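Local atomic coordinates of glutathione S-transferase (Ceriporiopsis subvermispora, PDB entry 6J3E), a protein that probably catalyses the conjugation of glutathione to electrophilic substrates, as a serine-type glutathione S-transferase of a wood-rotting fungus. Residues T30-I36 with A90-D94. Residue numbers count along the deposited sequence, not the author numbering.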
loop_
_atom_site.group_PDB
_atom_site.type_symbol
_atom_site.label_atom_id
_atom_site.label_comp_id
_atom_site.label_asym_id
_atom_site.label_seq_id
_atom_site.Cartn_x
_atom_site.Cartn_y
_atom_site.Cartn_z
ATOM N N THR A 30 6.469 -19.388 5.624
ATOM C CA THR A 30 5.684 -19.254 6.850
ATOM C C THR A 30 5.631 -20.573 7.630
ATOM O O THR A 30 5.808 -20.578 8.859
ATOM C CB THR A 30 4.277 -18.735 6.519
ATOM O OG1 THR A 30 4.388 -17.531 5.743
ATOM C CG2 THR A 30 3.509 -18.400 7.791
ATOM N N LEU A 31 5.430 -21.704 6.937
ATOM C CA LEU A 31 5.409 -22.994 7.629
ATOM C C LEU A 31 6.786 -23.367 8.182
ATOM O O LEU A 31 6.874 -23.985 9.248
ATOM C CB LEU A 31 4.891 -24.083 6.689
ATOM C CG LEU A 31 3.415 -24.022 6.283
ATOM C CD1 LEU A 31 3.202 -24.859 5.046
ATOM C CD2 LEU A 31 2.509 -24.514 7.394
ATOM N N ASN A 32 7.866 -22.985 7.488
ATOM C CA ASN A 32 9.218 -23.238 7.989
ATOM C C ASN A 32 9.532 -22.366 9.204
ATOM O O ASN A 32 10.124 -22.839 10.179
ATOM C CB ASN A 32 10.244 -23.002 6.876
ATOM C CG ASN A 32 10.178 -24.060 5.775
ATOM O OD1 ASN A 32 9.449 -25.053 5.890
ATOM N ND2 ASN A 32 10.954 -23.863 4.713
ATOM N N PHE A 33 9.144 -21.090 9.168
ATOM C CA PHE A 33 9.459 -20.188 10.270
ATOM C C PHE A 33 8.597 -20.474 11.487
ATOM O O PHE A 33 9.057 -20.329 12.625
ATOM C CB PHE A 33 9.281 -18.737 9.829
ATOM C CG PHE A 33 9.351 -17.738 10.956
ATOM C CD1 PHE A 33 10.579 -17.257 11.402
ATOM C CD2 PHE A 33 8.193 -17.274 11.555
ATOM C CE1 PHE A 33 10.655 -16.333 12.428
ATOM C CE2 PHE A 33 8.247 -16.361 12.581
ATOM C CZ PHE A 33 9.488 -15.881 13.022
ATOM N N LYS A 34 7.333 -20.849 11.273
ATOM C CA LYS A 34 6.493 -21.244 12.399
ATOM C C LYS A 34 6.865 -22.617 12.936
ATOM O O LYS A 34 6.531 -22.929 14.086
ATOM C CB LYS A 34 5.015 -21.231 12.007
ATOM C CG LYS A 34 4.388 -19.845 12.000
ATOM C CD LYS A 34 2.913 -19.937 11.655
ATOM C CE LYS A 34 2.202 -18.625 11.950
ATOM N NZ LYS A 34 2.107 -18.334 13.421
ATOM N N GLY A 35 7.553 -23.427 12.138
ATOM C CA GLY A 35 7.991 -24.730 12.579
ATOM C C GLY A 35 6.942 -25.810 12.504
ATOM O O GLY A 35 7.048 -26.802 13.233
ATOM N N ILE A 36 5.935 -25.660 11.643
ATOM C CA ILE A 36 4.846 -26.629 11.522
ATOM C C ILE A 36 5.229 -27.684 10.490
ATOM O O ILE A 36 5.672 -27.346 9.383
ATOM C CB ILE A 36 3.523 -25.934 11.160
ATOM C CG1 ILE A 36 3.256 -24.793 12.144
ATOM C CG2 ILE A 36 2.369 -26.927 11.192
ATOM C CD1 ILE A 36 2.094 -23.899 11.775
ATOM N N ALA A 90 -1.445 -17.497 6.415
ATOM C CA ALA A 90 -0.649 -16.981 7.512
ATOM C C ALA A 90 -1.531 -16.702 8.713
ATOM O O ALA A 90 -1.185 -17.063 9.846
ATOM C CB ALA A 90 0.105 -15.717 7.074
ATOM N N ARG A 91 -2.695 -16.081 8.480
ATOM C CA ARG A 91 -3.581 -15.766 9.596
ATOM C C ARG A 91 -4.124 -17.029 10.222
ATOM O O ARG A 91 -4.218 -17.125 11.452
ATOM C CB ARG A 91 -4.733 -14.868 9.150
ATOM C CG ARG A 91 -4.264 -13.507 8.657
ATOM C CD ARG A 91 -5.416 -12.625 8.224
ATOM N NE ARG A 91 -5.007 -11.240 8.092
ATOM C CZ ARG A 91 -4.372 -10.764 7.041
ATOM N NH1 ARG A 91 -4.048 -9.471 7.010
ATOM N NH2 ARG A 91 -4.041 -11.563 6.002
ATOM N N TYR A 92 -4.504 -18.001 9.386
ATOM C CA TYR A 92 -4.974 -19.268 9.915
ATOM C C TYR A 92 -3.897 -19.932 10.752
ATOM O O TYR A 92 -4.175 -20.459 11.832
ATOM C CB TYR A 92 -5.401 -20.182 8.780
ATOM C CG TYR A 92 -5.593 -21.589 9.256
ATOM C CD1 TYR A 92 -6.821 -22.002 9.774
ATOM C CD2 TYR A 92 -4.540 -22.510 9.208
ATOM C CE1 TYR A 92 -7.004 -23.292 10.218
ATOM C CE2 TYR A 92 -4.711 -23.801 9.655
ATOM C CZ TYR A 92 -5.947 -24.185 10.155
ATOM O OH TYR A 92 -6.104 -25.464 10.602
ATOM N N LEU A 93 -2.662 -19.943 10.260
ATOM C CA LEU A 93 -1.586 -20.556 11.029
ATOM C C LEU A 93 -1.355 -19.829 12.357
ATOM O O LEU A 93 -1.109 -20.477 13.385
ATOM C CB LEU A 93 -0.313 -20.592 10.189
ATOM C CG LEU A 93 -0.467 -21.476 8.955
ATOM C CD1 LEU A 93 0.819 -21.506 8.153
ATOM C CD2 LEU A 93 -0.912 -22.868 9.380
ATOM N N ASP A 94 -1.423 -18.484 12.354
ATOM C CA ASP A 94 -1.353 -17.713 13.601
ATOM C C ASP A 94 -2.417 -18.186 14.584
ATOM O O ASP A 94 -2.140 -18.415 15.763
ATOM C CB ASP A 94 -1.559 -16.211 13.335
ATOM C CG ASP A 94 -0.261 -15.439 13.077
ATOM O OD1 ASP A 94 0.832 -16.048 13.021
ATOM O OD2 ASP A 94 -0.355 -14.190 12.903
#
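A lysine bridges two helices through an otherwise apolar, buried interface: Lys34 NZ donates a hydrogen bond of 2.6 Å to Asp94 OD1, closing a salt bridge. The Lys34 chain runs extended to CE (chi2 and chi3 both t) and then bends at chi4 (-69°), which directs NZ to Asp94 OD1; Lys34 CD lies 3.6 Å from Leu93 CB, so the methylenes add to the apolar packing. Both charges have further partners, Lys34 in the carbonyl of Pro101 and Asp94 in the backbone amides of Val103 and Ile104, which ties the bridge to the loop after helix 86-96.

Leu93 is the centre of the apolar packing; its CA-to-CB bond points toward the other segment, which covers 90 Å² of it. Leu93 CD1 meets Leu31 CD2 at 3.5 Å and Thr30 CG2 at 4.1 Å, while Leu93 CD2 meets Ile36 CD1 at 4.0 Å. Thr30 turns its methyl to the interface; its OG1 bonds back to Lys26 O. Ile36 gets there through a Schellman motif: Ile36 N bonds to Leu31 O at 3.1 Å, Gly35 N more weakly to Asn32 O at 3.3 Å, and Gly35 has a phi of 82°.

The short axes approach to 11.1 Å at -22°, so the helices run nearly parallel and side chains fill the space between them. In this thioredoxin-like N-terminal domain, whose glutathione-binding residues include Lys26 and Ser86 on these same helices, Leu93 also touches Ile74 of strand 73-76, while helix 206-222 packs against Thr30 and Ala90 through Tyr206.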